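Local coordinates for protein putative Type I topoisomerase (Deinococcus radiodurans, PDB 3M4A) that probably catalyses ATP-independent breakage, passage and rejoining of DNA strands as a type IB topoisomerase, and binds DNA, at residues 94-99 against 330-335; 239-244 against 326-331; 246-251 against 302-307; 77-82 against 230-235. All blocks are in the same frame, centred on the assembly; numbering follows the deposited sequence.

Contact 1 of 4, residues 94-99 against 330-335; sequences RLTRFA and RMLESE
Thr96 OG1 is hydrogen-bonded to the backbone O of Trp92, one turn back in its own helix, and also packs 3.6 Å from Leu332 CB of the facing helix. The threonine and leucine lie flank to flank, pointing contrary ways, at the point of closest backbone approach, where the CA atoms of Thr96 and Leu332 are 6.3 Å apart. The methyl Thr96 CG2 stands anti to the backbone N (the hydroxyl torsion is -54°) and meets Glu333 CG at 3.6 Å. Glu333 brings CG there with a chi1 of -73°, which sets that carbon beside its backbone N. These Thr96 contacts hold for one of its two conformers and are to that extent provisional. The firmer evidence for the joint lies deeper in, where Leu332 CD1 reaches Leu95 CB at 3.8 Å and gives the contact an apolar inner side. Behind this surface Met331 O accepts from Ser334 N at 3.1 Å. The short segments, parts of helices 91-113 and 323-337, approach to 9.5 Å between axes and cross at a slant, their N-to-C directions 139° apart and so leaning toward antiparallel. Helix 235-254 packs on Leu95 through Thr240 and Thr244, while Ile294 of helix 292-299 abuts Leu332.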
loop_
_atom_site.group_PDB
_atom_site.type_symbol
_atom_site.label_atom_id
_atom_site.label_comp_id
_atom_site.label_asym_id
_atom_site.label_seq_id
_atom_site.Cartn_x
_atom_site.Cartn_y
_atom_site.Cartn_z
ATOM N N ARG A 94 -9.130 10.238 3.399
ATOM C CA ARG A 94 -8.176 9.241 3.878
ATOM C C ARG A 94 -7.102 8.950 2.821
ATOM O O ARG A 94 -5.915 8.848 3.157
ATOM C CB ARG A 94 -8.865 7.942 4.292
ATOM C CG ARG A 94 -7.950 7.013 5.077
ATOM C CD ARG A 94 -8.660 5.751 5.490
ATOM N NE ARG A 94 -7.748 4.740 6.031
ATOM C CZ ARG A 94 -7.384 4.666 7.309
ATOM N NH1 ARG A 94 -7.863 5.529 8.201
ATOM N NH2 ARG A 94 -6.562 3.707 7.711
ATOM N N LEU A 95 -7.509 8.839 1.560
ATOM C CA LEU A 95 -6.560 8.516 0.484
ATOM C C LEU A 95 -5.595 9.657 0.161
ATOM O O LEU A 95 -4.439 9.415 -0.189
ATOM C CB LEU A 95 -7.299 8.099 -0.796
ATOM C CG LEU A 95 -7.989 6.728 -0.791
ATOM C CD1 LEU A 95 -8.482 6.367 -2.182
ATOM C CD2 LEU A 95 -7.063 5.649 -0.244
ATOM N N THR A 96 -6.060 10.901 0.240
ATOM C CA THR A 96 -5.157 12.036 0.039
ATOM C C THR A 96 -4.073 12.020 1.098
ATOM O O THR A 96 -2.906 12.246 0.803
ATOM C CB THR A 96 -5.927 13.377 0.132
ATOM O OG1 THR A 96 -7.031 13.352 -0.776
ATOM C CG2 THR A 96 -5.018 14.548 -0.211
ATOM N N ARG A 97 -4.457 11.729 2.335
ATOM C CA ARG A 97 -3.496 11.660 3.415
ATOM C C ARG A 97 -2.577 10.444 3.266
ATOM O O ARG A 97 -1.375 10.543 3.482
ATOM C CB ARG A 97 -4.195 11.643 4.770
ATOM C CG ARG A 97 -3.271 11.989 5.925
ATOM C CD ARG A 97 -2.826 13.468 5.921
ATOM N NE ARG A 97 -3.896 14.377 6.324
ATOM C CZ ARG A 97 -4.248 14.644 7.582
ATOM N NH1 ARG A 97 -3.634 14.060 8.604
ATOM N NH2 ARG A 97 -5.233 15.499 7.824
ATOM N N PHE A 98 -3.141 9.310 2.868
ATOM C CA PHE A 98 -2.322 8.122 2.574
ATOM C C PHE A 98 -1.268 8.425 1.498
ATOM O O PHE A 98 -0.102 8.041 1.642
ATOM C CB PHE A 98 -3.210 6.960 2.138
ATOM C CG PHE A 98 -2.463 5.681 1.893
ATOM C CD1 PHE A 98 -1.889 4.998 2.946
ATOM C CD2 PHE A 98 -2.355 5.145 0.614
ATOM C CE1 PHE A 98 -1.216 3.810 2.756
ATOM C CE2 PHE A 98 -1.677 3.938 0.406
ATOM C CZ PHE A 98 -1.096 3.287 1.473
ATOM N N ALA A 99 -1.649 9.141 0.439
ATOM C CA ALA A 99 -0.706 9.525 -0.607
ATOM C C ALA A 99 0.404 10.408 -0.043
ATOM O O ALA A 99 1.541 10.368 -0.513
ATOM C CB ALA A 99 -1.437 10.250 -1.738
ATOM N N ARG A 330 -3.465 14.730 -6.898
ATOM C CA ARG A 330 -3.961 16.048 -7.298
ATOM C C ARG A 330 -5.442 16.001 -7.668
ATOM O O ARG A 330 -6.193 16.924 -7.322
ATOM C CB ARG A 330 -3.111 16.603 -8.428
ATOM C CG ARG A 330 -1.738 17.023 -7.948
ATOM C CD ARG A 330 -0.861 17.504 -9.078
ATOM N NE ARG A 330 -1.445 18.650 -9.759
ATOM C CZ ARG A 330 -1.391 19.902 -9.325
ATOM N NH1 ARG A 330 -0.763 20.214 -8.195
ATOM N NH2 ARG A 330 -1.982 20.854 -10.030
ATOM N N MET A 331 -5.874 14.924 -8.332
ATOM C CA MET A 331 -7.313 14.755 -8.611
ATOM C C MET A 331 -8.132 14.683 -7.326
ATOM O O MET A 331 -9.185 15.335 -7.216
ATOM C CB MET A 331 -7.573 13.523 -9.480
ATOM C CG MET A 331 -9.031 13.317 -9.820
ATOM S SD MET A 331 -9.334 11.773 -10.706
ATOM C CE MET A 331 -8.931 12.243 -12.372
ATOM N N LEU A 332 -7.685 13.890 -6.357
ATOM C CA LEU A 332 -8.401 13.793 -5.086
ATOM C C LEU A 332 -8.412 15.135 -4.362
ATOM O O LEU A 332 -9.421 15.513 -3.759
ATOM C CB LEU A 332 -7.807 12.724 -4.185
ATOM C CG LEU A 332 -7.947 11.292 -4.707
ATOM C CD1 LEU A 332 -7.151 10.346 -3.796
ATOM C CD2 LEU A 332 -9.419 10.847 -4.807
ATOM N N GLU A 333 -7.294 15.849 -4.432
ATOM C CA GLU A 333 -7.208 17.181 -3.823
ATOM C C GLU A 333 -8.224 18.182 -4.421
ATOM O O GLU A 333 -8.641 19.122 -3.732
ATOM C CB GLU A 333 -5.766 17.714 -3.881
ATOM C CG GLU A 333 -4.856 16.993 -2.880
ATOM C CD GLU A 333 -3.393 17.415 -2.942
ATOM O OE1 GLU A 333 -2.907 17.817 -4.031
ATOM O OE2 GLU A 333 -2.724 17.315 -1.883
ATOM N N SER A 334 -8.653 17.974 -5.663
ATOM C CA SER A 334 -9.643 18.872 -6.262
ATOM C C SER A 334 -11.002 18.816 -5.549
ATOM O O SER A 334 -11.786 19.760 -5.657
ATOM C CB SER A 334 -9.821 18.588 -7.755
ATOM O OG SER A 334 -10.495 17.370 -7.986
ATOM N N GLU A 335 -11.285 17.727 -4.836
ATOM C CA GLU A 335 -12.552 17.598 -4.113
ATOM C C GLU A 335 -12.581 18.574 -2.932
ATOM O O GLU A 335 -13.625 19.151 -2.619
ATOM C CB GLU A 335 -12.765 16.155 -3.640
ATOM C CG GLU A 335 -14.145 15.866 -2.993
ATOM C CD GLU A 335 -15.321 15.837 -3.970
ATOM O OE1 GLU A 335 -15.148 15.985 -5.194
ATOM O OE2 GLU A 335 -16.458 15.654 -3.491
#

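Contact 2 of 4, residues 239-244 against 326-331; sequences RTWGGT and GALKRM
The CH-pi contact between Leu328 and Trp241 carries this crossing. Leu328 CD2 lies over one face of the indole, 3.7 Å from the centroid of the six-membered ring and 16° off its normal, which places the methyl over the benzo ring but displaced toward its rim. The closest ring atom is Trp241 CH2, 3.6 Å from Leu328 CD2. Both residues have CG anti to the backbone N (chi1 178° for Leu328), and each side chain reaches out to meet the other, bridging segment axes that stay 11.6 Å apart.

Aliphatic packing adds a second touch on the same leucine: Thr244 CG2 approaches Leu328 CD1 at 3.9 Å, the side chains crossing at about a right angle. Leu328 is thus held by the ring on one branch and chiefly by a methyl on the other.

Polar bonds hold Thr244 and Trp241. Thr244 OG1 donates to Thr240 O at 2.9 Å, on the face of that carbonyl away from Thr244 N, and accepts from Cys291 N. Trp241 NE1 reaches across to Glu325 OE2 of helix 323-337, a hydrogen bond that pins the ring's orientation.

Segments 239-244 and 326-331, of helices 235-254 and 323-337, run at 98° to each other. Helix 91-113 adds Ala99 and the edge-to-face ring of Phe98 against Trp241, and Ile294 of helix 292-299 touches both Thr244 and Leu328.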
loop_
_atom_site.group_PDB
_atom_site.type_symbol
_atom_site.label_atom_id
_atom_site.label_comp_id
_atom_site.label_asym_id
_atom_site.label_seq_id
_atom_site.Cartn_x
_atom_site.Cartn_y
_atom_site.Cartn_z
ATOM N N ARG A 239 -4.951 -1.497 -0.944
ATOM C CA ARG A 239 -5.953 -2.006 -1.876
ATOM C C ARG A 239 -6.974 -0.949 -2.280
ATOM O O ARG A 239 -7.356 -0.881 -3.440
ATOM C CB ARG A 239 -6.625 -3.267 -1.325
ATOM C CG ARG A 239 -5.724 -4.479 -1.502
ATOM C CD ARG A 239 -6.170 -5.666 -0.674
ATOM N NE ARG A 239 -7.530 -6.109 -1.011
ATOM C CZ ARG A 239 -7.846 -6.863 -2.064
ATOM N NH1 ARG A 239 -6.921 -7.258 -2.931
ATOM N NH2 ARG A 239 -9.110 -7.230 -2.242
ATOM N N THR A 240 -7.366 -0.085 -1.347
ATOM C CA THR A 240 -8.255 1.025 -1.679
ATOM C C THR A 240 -7.516 2.091 -2.525
ATOM O O THR A 240 -8.019 2.532 -3.548
ATOM C CB THR A 240 -8.869 1.663 -0.417
ATOM O OG1 THR A 240 -7.834 2.128 0.455
ATOM C CG2 THR A 240 -9.752 0.653 0.328
ATOM N N TRP A 241 -6.305 2.470 -2.122
ATOM C CA TRP A 241 -5.479 3.354 -2.956
ATOM C C TRP A 241 -5.187 2.720 -4.312
ATOM O O TRP A 241 -5.417 3.331 -5.357
ATOM C CB TRP A 241 -4.161 3.691 -2.252
ATOM C CG TRP A 241 -3.194 4.456 -3.101
ATOM C CD1 TRP A 241 -2.069 3.959 -3.727
ATOM C CD2 TRP A 241 -3.245 5.849 -3.422
ATOM N NE1 TRP A 241 -1.419 4.964 -4.394
ATOM C CE2 TRP A 241 -2.120 6.134 -4.241
ATOM C CE3 TRP A 241 -4.129 6.888 -3.109
ATOM C CZ2 TRP A 241 -1.863 7.406 -4.748
ATOM C CZ3 TRP A 241 -3.859 8.164 -3.602
ATOM C CH2 TRP A 241 -2.747 8.412 -4.423
ATOM N N GLY A 242 -4.685 1.485 -4.311
ATOM C CA GLY A 242 -4.353 0.810 -5.571
ATOM C C GLY A 242 -5.528 0.532 -6.479
ATOM O O GLY A 242 -5.416 0.698 -7.696
ATOM N N GLY A 243 -6.668 0.132 -5.911
ATOM C CA GLY A 243 -7.896 0.001 -6.697
ATOM C C GLY A 243 -8.348 1.293 -7.367
ATOM O O GLY A 243 -8.711 1.297 -8.533
ATOM N N THR A 244 -8.286 2.389 -6.614
ATOM C CA THR A 244 -8.632 3.718 -7.101
ATOM C C THR A 244 -7.647 4.157 -8.207
ATOM O O THR A 244 -8.069 4.663 -9.252
ATOM C CB THR A 244 -8.669 4.729 -5.956
ATOM O OG1 THR A 244 -9.686 4.345 -5.019
ATOM C CG2 THR A 244 -8.941 6.158 -6.458
ATOM N N GLY A 326 0.856 10.623 -8.549
ATOM C CA GLY A 326 0.910 12.058 -8.351
ATOM C C GLY A 326 -0.324 12.715 -8.924
ATOM O O GLY A 326 -0.939 13.566 -8.281
ATOM N N ALA A 327 -0.690 12.326 -10.133
ATOM C CA ALA A 327 -1.883 12.878 -10.761
ATOM C C ALA A 327 -3.131 12.500 -9.966
ATOM O O ALA A 327 -4.047 13.321 -9.812
ATOM C CB ALA A 327 -1.991 12.451 -12.207
ATOM N N LEU A 328 -3.182 11.266 -9.458
ATOM C CA LEU A 328 -4.311 10.851 -8.612
ATOM C C LEU A 328 -4.429 11.700 -7.338
ATOM O O LEU A 328 -5.524 12.149 -6.953
ATOM C CB LEU A 328 -4.210 9.361 -8.249
ATOM C CG LEU A 328 -5.327 8.833 -7.330
ATOM C CD1 LEU A 328 -6.689 9.008 -7.980
ATOM C CD2 LEU A 328 -5.083 7.365 -6.986
ATOM N N LYS A 329 -3.301 11.934 -6.683
ATOM C CA LYS A 329 -3.292 12.769 -5.503
ATOM C C LYS A 329 -3.899 14.129 -5.799
ATOM O O LYS A 329 -4.731 14.604 -5.047
ATOM C CB LYS A 329 -1.886 12.969 -4.969
ATOM C CG LYS A 329 -1.905 13.583 -3.578
ATOM C CD LYS A 329 -0.546 13.837 -3.018
ATOM C CE LYS A 329 -0.684 14.290 -1.568
ATOM N NZ LYS A 329 0.581 14.827 -1.006
ATOM N N ARG A 330 -3.465 14.730 -6.898
ATOM C CA ARG A 330 -3.961 16.048 -7.298
ATOM C C ARG A 330 -5.442 16.001 -7.668
ATOM O O ARG A 330 -6.193 16.924 -7.322
ATOM C CB ARG A 330 -3.111 16.603 -8.428
ATOM C CG ARG A 330 -1.738 17.023 -7.948
ATOM C CD ARG A 330 -0.861 17.504 -9.078
ATOM N NE ARG A 330 -1.445 18.650 -9.759
ATOM C CZ ARG A 330 -1.391 19.902 -9.325
ATOM N NH1 ARG A 330 -0.763 20.214 -8.195
ATOM N NH2 ARG A 330 -1.982 20.854 -10.030
ATOM N N MET A 331 -5.874 14.924 -8.332
ATOM C CA MET A 331 -7.313 14.755 -8.611
ATOM C C MET A 331 -8.132 14.683 -7.326
ATOM O O MET A 331 -9.185 15.335 -7.216
ATOM C CB MET A 331 -7.573 13.523 -9.480
ATOM C CG MET A 331 -9.031 13.317 -9.820
ATOM S SD MET A 331 -9.334 11.773 -10.706
ATOM C CE MET A 331 -8.931 12.243 -12.372
#

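Contact 3 of 4, residues 246-251 against 302-307; sequences LAAEYL and KVLDDY
A short 3-10 turn, 304-306, in the loop that follows helix 292-299 docks its first residue, Leu304, onto helix 235-254. Leu304 CG stands anti to its own carbonyl carbon (chi1 -71°), which directs the isobutyl group at the helix. CD2, with the branch point CG, lies beside the methyl of Ala248, with Ala248 CB 3.8 Å from Leu304 CG. The other methyl, CD1, settles on the backbone 3.7 Å from Glu249 N, and Glu249 CG flanks CD1; the carboxylate lies beyond, hydrogen-bonded to Ser324 OG. Next to the leucine, Val303 CG1 touches Leu251 O at 4.0 Å.

A water completes the joint, donating to Ala248 O at 2.8 Å and accepting from Leu304 N at 3.0 Å. The turn itself is braced by Val303 N donating to Asp306 OD2 at 2.9 Å, nearly straight at 168°, through the anti lone pair of that oxygen. Were Leu304 shortened to an alanine, a gap would probably open over Ala248 and the backbone at Glu249.

Helix 323-337 also packs on the leucine, through Ala327 and Leu328, and helix 292-299 packs on neighbouring Leu251.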
loop_
_atom_site.group_PDB
_atom_site.type_symbol
_atom_site.label_atom_id
_atom_site.label_comp_id
_atom_site.label_asym_id
_atom_site.label_seq_id
_atom_site.Cartn_x
_atom_site.Cartn_y
_atom_site.Cartn_z
ATOM N N LEU A 246 -5.720 2.143 -10.146
ATOM C CA LEU A 246 -5.943 1.298 -11.330
ATOM C C LEU A 246 -7.176 1.758 -12.114
ATOM O O LEU A 246 -7.134 1.862 -13.333
ATOM C CB LEU A 246 -6.042 -0.192 -10.946
ATOM C CG LEU A 246 -5.975 -1.195 -12.093
ATOM C CD1 LEU A 246 -4.613 -1.187 -12.733
ATOM C CD2 LEU A 246 -6.305 -2.589 -11.595
ATOM N N ALA A 247 -8.256 2.064 -11.399
ATOM C CA ALA A 247 -9.454 2.622 -12.018
ATOM C C ALA A 247 -9.153 3.938 -12.741
ATOM O O ALA A 247 -9.553 4.137 -13.894
ATOM C CB ALA A 247 -10.553 2.808 -10.982
ATOM N N ALA A 248 -8.423 4.825 -12.081
ATOM C CA ALA A 248 -8.119 6.126 -12.676
ATOM C C ALA A 248 -7.248 5.988 -13.935
ATOM O O ALA A 248 -7.463 6.669 -14.942
ATOM C CB ALA A 248 -7.444 7.025 -11.638
ATOM N N GLU A 249 -6.267 5.095 -13.875
ATOM C CA GLU A 249 -5.401 4.801 -15.034
ATOM C C GLU A 249 -6.194 4.237 -16.184
ATOM O O GLU A 249 -6.039 4.663 -17.334
ATOM C CB GLU A 249 -4.336 3.787 -14.632
ATOM C CG GLU A 249 -3.253 4.349 -13.775
ATOM C CD GLU A 249 -2.260 3.301 -13.282
ATOM O OE1 GLU A 249 -2.623 2.100 -13.148
ATOM O OE2 GLU A 249 -1.115 3.689 -13.025
ATOM N N TYR A 250 -7.051 3.276 -15.859
ATOM C CA TYR A 250 -7.932 2.658 -16.836
ATOM C C TYR A 250 -8.777 3.713 -17.529
ATOM O O TYR A 250 -8.808 3.771 -18.734
ATOM C CB TYR A 250 -8.812 1.624 -16.164
ATOM C CG TYR A 250 -9.666 0.784 -17.079
ATOM C CD1 TYR A 250 -9.165 -0.395 -17.645
ATOM C CD2 TYR A 250 -10.973 1.134 -17.341
ATOM C CE1 TYR A 250 -9.948 -1.186 -18.463
ATOM C CE2 TYR A 250 -11.778 0.335 -18.160
ATOM C CZ TYR A 250 -11.242 -0.823 -18.718
ATOM O OH TYR A 250 -12.038 -1.620 -19.528
ATOM N N LEU A 251 -9.455 4.560 -16.765
ATOM C CA LEU A 251 -10.308 5.571 -17.378
ATOM C C LEU A 251 -9.516 6.564 -18.246
ATOM O O LEU A 251 -9.954 6.956 -19.338
ATOM C CB LEU A 251 -11.124 6.283 -16.294
ATOM C CG LEU A 251 -12.150 5.404 -15.563
ATOM C CD1 LEU A 251 -12.747 6.107 -14.347
ATOM C CD2 LEU A 251 -13.259 4.943 -16.526
ATOM N N LYS A 302 -12.927 14.626 -17.224
ATOM C CA LYS A 302 -11.595 14.865 -16.683
ATOM C C LYS A 302 -10.967 13.556 -16.225
ATOM O O LYS A 302 -11.626 12.740 -15.594
ATOM C CB LYS A 302 -11.661 15.847 -15.526
ATOM C CG LYS A 302 -12.169 17.243 -15.946
ATOM C CD LYS A 302 -12.422 18.123 -14.744
ATOM C CE LYS A 302 -12.756 19.560 -15.167
ATOM N NZ LYS A 302 -13.869 20.087 -14.349
ATOM N N VAL A 303 -9.690 13.382 -16.536
ATOM C CA VAL A 303 -8.963 12.138 -16.210
ATOM C C VAL A 303 -7.603 12.501 -15.621
ATOM O O VAL A 303 -7.278 13.695 -15.477
ATOM C CB VAL A 303 -8.800 11.245 -17.449
ATOM C CG1 VAL A 303 -10.182 10.722 -17.902
ATOM C CG2 VAL A 303 -8.107 11.995 -18.590
ATOM N N LEU A 304 -6.796 11.499 -15.263
ATOM C CA LEU A 304 -5.502 11.778 -14.610
ATOM C C LEU A 304 -4.657 12.804 -15.377
ATOM O O LEU A 304 -4.044 13.666 -14.767
ATOM C CB LEU A 304 -4.682 10.496 -14.453
ATOM C CG LEU A 304 -5.188 9.490 -13.428
ATOM C CD1 LEU A 304 -4.307 8.224 -13.464
ATOM C CD2 LEU A 304 -5.238 10.100 -12.023
ATOM N N ASP A 305 -4.657 12.700 -16.708
ATOM C CA ASP A 305 -3.903 13.620 -17.581
ATOM C C ASP A 305 -4.150 15.099 -17.249
ATOM O O ASP A 305 -3.265 15.937 -17.410
ATOM C CB ASP A 305 -4.301 13.458 -19.056
ATOM C CG ASP A 305 -4.396 12.011 -19.524
ATOM O OD1 ASP A 305 -4.069 11.079 -18.766
ATOM O OD2 ASP A 305 -4.825 11.823 -20.694
ATOM N N ASP A 306 -5.369 15.416 -16.826
ATOM C CA ASP A 306 -5.769 16.798 -16.537
ATOM C C ASP A 306 -5.252 17.325 -15.201
ATOM O O ASP A 306 -5.371 18.532 -14.906
ATOM C CB ASP A 306 -7.295 16.912 -16.581
ATOM C CG ASP A 306 -7.861 16.573 -17.943
ATOM O OD1 ASP A 306 -7.544 17.294 -18.919
ATOM O OD2 ASP A 306 -8.617 15.591 -18.055
ATOM N N TYR A 307 -4.685 16.441 -14.380
ATOM C CA TYR A 307 -4.202 16.805 -13.048
ATOM C C TYR A 307 -2.687 16.670 -12.895
ATOM O O TYR A 307 -2.179 16.539 -11.778
ATOM C CB TYR A 307 -4.930 15.991 -11.978
ATOM C CG TYR A 307 -6.384 16.373 -11.897
ATOM C CD1 TYR A 307 -6.788 17.487 -11.163
ATOM C CD2 TYR A 307 -7.348 15.649 -12.576
ATOM C CE1 TYR A 307 -8.109 17.860 -11.101
ATOM C CE2 TYR A 307 -8.696 16.024 -12.521
ATOM C CZ TYR A 307 -9.059 17.128 -11.791
ATOM O OH TYR A 307 -10.386 17.493 -11.725
HETATM O O HOH W 1 -8.632 9.161 -14.697
#

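Contact 4 of 4, residues 77-82 against 230-235; sequences YRYHPD and IGPFTA
Tyr79 lays one face of its ring on Pro232, the cis-proline of a type VI turn. The turn is identified by the cis peptide bond between Gly231 and Pro232, which occupy its two central positions, and by Phe233 N bonding to Ile230 O at 2.9 Å.

The orientation is a CH-pi stack: Pro232 CB stands 3.7 Å from the centroid of the Tyr79 ring and 14° off its normal, slightly toward the rim, with Tyr79 CG among its nearest ring atoms. Tyr79 CG sits beside the backbone N (chi1 -61°), which sends the ring out from the outer strand of the 54-79 antiparallel sheet and across the turn. Farther along the ring, Tyr79 CE1 comes to 3.5 Å from Pro232 N. Packing is close at the glycine too, where a side-chain carbon on Gly231 would fall only 2.6 Å from Tyr79 OH.

Cutting Tyr79 back to an alanine is likely to leave Pro232 and the Gly231 peptide without their cover and to weaken the sheet's hold on the turn. The strand lies next to strand 64-69, whose Leu64 also touches Tyr79, and Thr234 N-caps the following helix 235-254. Just past the strand, the chain bends so that Asp82 N donates to His80 ND1 at 3.1 Å, with the donor 1° out of the imidazole plane.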
loop_
_atom_site.group_PDB
_atom_site.type_symbol
_atom_site.label_atom_id
_atom_site.label_comp_id
_atom_site.label_asym_id
_atom_site.label_seq_id
_atom_site.Cartn_x
_atom_site.Cartn_y
_atom_site.Cartn_z
ATOM N N TYR A 77 2.936 3.961 19.628
ATOM C CA TYR A 77 2.371 5.106 18.908
ATOM C C TYR A 77 1.017 5.547 19.452
ATOM O O TYR A 77 0.241 4.734 19.961
ATOM C CB TYR A 77 2.200 4.766 17.422
ATOM C CG TYR A 77 3.441 4.207 16.769
ATOM C CD1 TYR A 77 4.415 5.051 16.249
ATOM C CD2 TYR A 77 3.644 2.828 16.680
ATOM C CE1 TYR A 77 5.566 4.542 15.650
ATOM C CE2 TYR A 77 4.787 2.305 16.081
ATOM C CZ TYR A 77 5.744 3.168 15.569
ATOM O OH TYR A 77 6.881 2.659 14.980
ATOM N N ARG A 78 0.735 6.839 19.308
ATOM C CA ARG A 78 -0.615 7.371 19.501
ATOM C C ARG A 78 -1.049 8.140 18.254
ATOM O O ARG A 78 -0.291 8.930 17.703
ATOM C CB ARG A 78 -0.681 8.262 20.748
ATOM C CG ARG A 78 -0.486 7.511 22.069
ATOM C CD ARG A 78 -1.562 6.441 22.270
ATOM N NE ARG A 78 -1.523 5.820 23.594
ATOM C CZ ARG A 78 -0.651 4.888 23.985
ATOM N NH1 ARG A 78 0.304 4.444 23.169
ATOM N NH2 ARG A 78 -0.730 4.397 25.214
ATOM N N TYR A 79 -2.284 7.905 17.832
ATOM C CA TYR A 79 -2.761 8.368 16.534
ATOM C C TYR A 79 -3.869 9.414 16.641
ATOM O O TYR A 79 -4.501 9.573 17.684
ATOM C CB TYR A 79 -3.298 7.178 15.745
ATOM C CG TYR A 79 -2.288 6.086 15.465
ATOM C CD1 TYR A 79 -1.080 6.369 14.833
ATOM C CD2 TYR A 79 -2.566 4.761 15.789
ATOM C CE1 TYR A 79 -0.162 5.363 14.555
ATOM C CE2 TYR A 79 -1.658 3.748 15.516
ATOM C CZ TYR A 79 -0.459 4.056 14.897
ATOM O OH TYR A 79 0.435 3.042 14.629
ATOM N N HIS A 80 -4.098 10.117 15.537
ATOM C CA HIS A 80 -5.234 11.018 15.404
ATOM C C HIS A 80 -6.496 10.157 15.305
ATOM O O HIS A 80 -6.516 9.196 14.535
ATOM C CB HIS A 80 -5.064 11.860 14.140
ATOM C CG HIS A 80 -6.005 13.019 14.041
ATOM N ND1 HIS A 80 -7.372 12.868 13.976
ATOM C CD2 HIS A 80 -5.768 14.349 13.971
ATOM C CE1 HIS A 80 -7.940 14.058 13.882
ATOM N NE2 HIS A 80 -6.988 14.973 13.874
ATOM N N PRO A 81 -7.551 10.491 16.081
ATOM C CA PRO A 81 -8.747 9.634 16.128
ATOM C C PRO A 81 -9.510 9.491 14.803
ATOM O O PRO A 81 -10.158 8.464 14.577
ATOM C CB PRO A 81 -9.627 10.313 17.189
ATOM C CG PRO A 81 -9.145 11.725 17.243
ATOM C CD PRO A 81 -7.684 11.666 16.963
ATOM N N ASP A 82 -9.431 10.499 13.941
ATOM C CA ASP A 82 -10.081 10.447 12.624
ATOM C C ASP A 82 -9.509 9.355 11.712
ATOM O O ASP A 82 -10.147 8.977 10.724
ATOM C CB ASP A 82 -9.991 11.809 11.922
ATOM C CG ASP A 82 -10.984 12.823 12.472
ATOM O OD1 ASP A 82 -11.863 12.434 13.273
ATOM O OD2 ASP A 82 -10.885 14.013 12.090
ATOM N N ILE A 230 3.833 2.763 8.009
ATOM C CA ILE A 230 2.637 3.501 7.570
ATOM C C ILE A 230 1.530 3.744 8.615
ATOM O O ILE A 230 0.571 4.453 8.322
ATOM C CB ILE A 230 1.964 2.853 6.313
ATOM C CG1 ILE A 230 1.543 1.403 6.576
ATOM C CG2 ILE A 230 2.886 2.960 5.124
ATOM C CD1 ILE A 230 0.519 0.842 5.585
ATOM N N GLY A 231 1.634 3.167 9.810
ATOM C CA GLY A 231 0.579 3.365 10.828
ATOM C C GLY A 231 0.278 4.844 11.035
ATOM O O GLY A 231 1.190 5.650 11.041
ATOM N N PRO A 232 -1.004 5.220 11.205
ATOM C CA PRO A 232 -2.200 4.417 11.406
ATOM C C PRO A 232 -2.824 3.787 10.156
ATOM O O PRO A 232 -3.824 3.079 10.267
ATOM C CB PRO A 232 -3.178 5.430 12.014
ATOM C CG PRO A 232 -2.808 6.695 11.394
ATOM C CD PRO A 232 -1.323 6.662 11.201
ATOM N N PHE A 233 -2.255 4.029 8.983
ATOM C CA PHE A 233 -2.744 3.351 7.793
ATOM C C PHE A 233 -2.407 1.873 7.916
ATOM O O PHE A 233 -1.510 1.501 8.669
ATOM C CB PHE A 233 -2.159 3.969 6.529
ATOM C CG PHE A 233 -2.467 5.437 6.379
ATOM C CD1 PHE A 233 -3.739 5.854 6.000
ATOM C CD2 PHE A 233 -1.501 6.403 6.638
ATOM C CE1 PHE A 233 -4.039 7.206 5.858
ATOM C CE2 PHE A 233 -1.794 7.764 6.511
ATOM C CZ PHE A 233 -3.064 8.170 6.116
ATOM N N THR A 234 -3.160 1.032 7.213
ATOM C CA THR A 234 -2.983 -0.416 7.288
ATOM C C THR A 234 -2.835 -1.026 5.899
ATOM O O THR A 234 -3.019 -0.350 4.875
ATOM C CB THR A 234 -4.189 -1.107 7.968
ATOM O OG1 THR A 234 -5.322 -1.102 7.091
ATOM C CG2 THR A 234 -4.557 -0.413 9.291
ATOM N N ALA A 235 -2.559 -2.324 5.863
ATOM C CA ALA A 235 -2.435 -3.015 4.575
ATOM C C ALA A 235 -3.648 -2.789 3.665
ATOM O O ALA A 235 -3.499 -2.724 2.442
ATOM C CB ALA A 235 -2.165 -4.512 4.777
#

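Contacts 1 and 2 share helix 323-337 and have centres 7 Å apart; they are joined where Ala99 CB meets Trp241 CH2 at 3.5 Å. Contact 3 lies about 9 Å from contact 2, centre to centre, and uses the same helix 235-254; Leu304 CD2 reaches Leu328 N at 3.5 Å, tying the loop to the helix crossing. Contact 4 stands apart from contact 3, about 28 Å between centres, but its turn leads into helix 235-254 and touches contact 1 through Phe233 CZ, 3.4 Å from Phe98 N. All four keep back from the bound DNA, their nearest atoms about 14 to 16 Å away, which is consistent with structural packing rather than direct DNA contact.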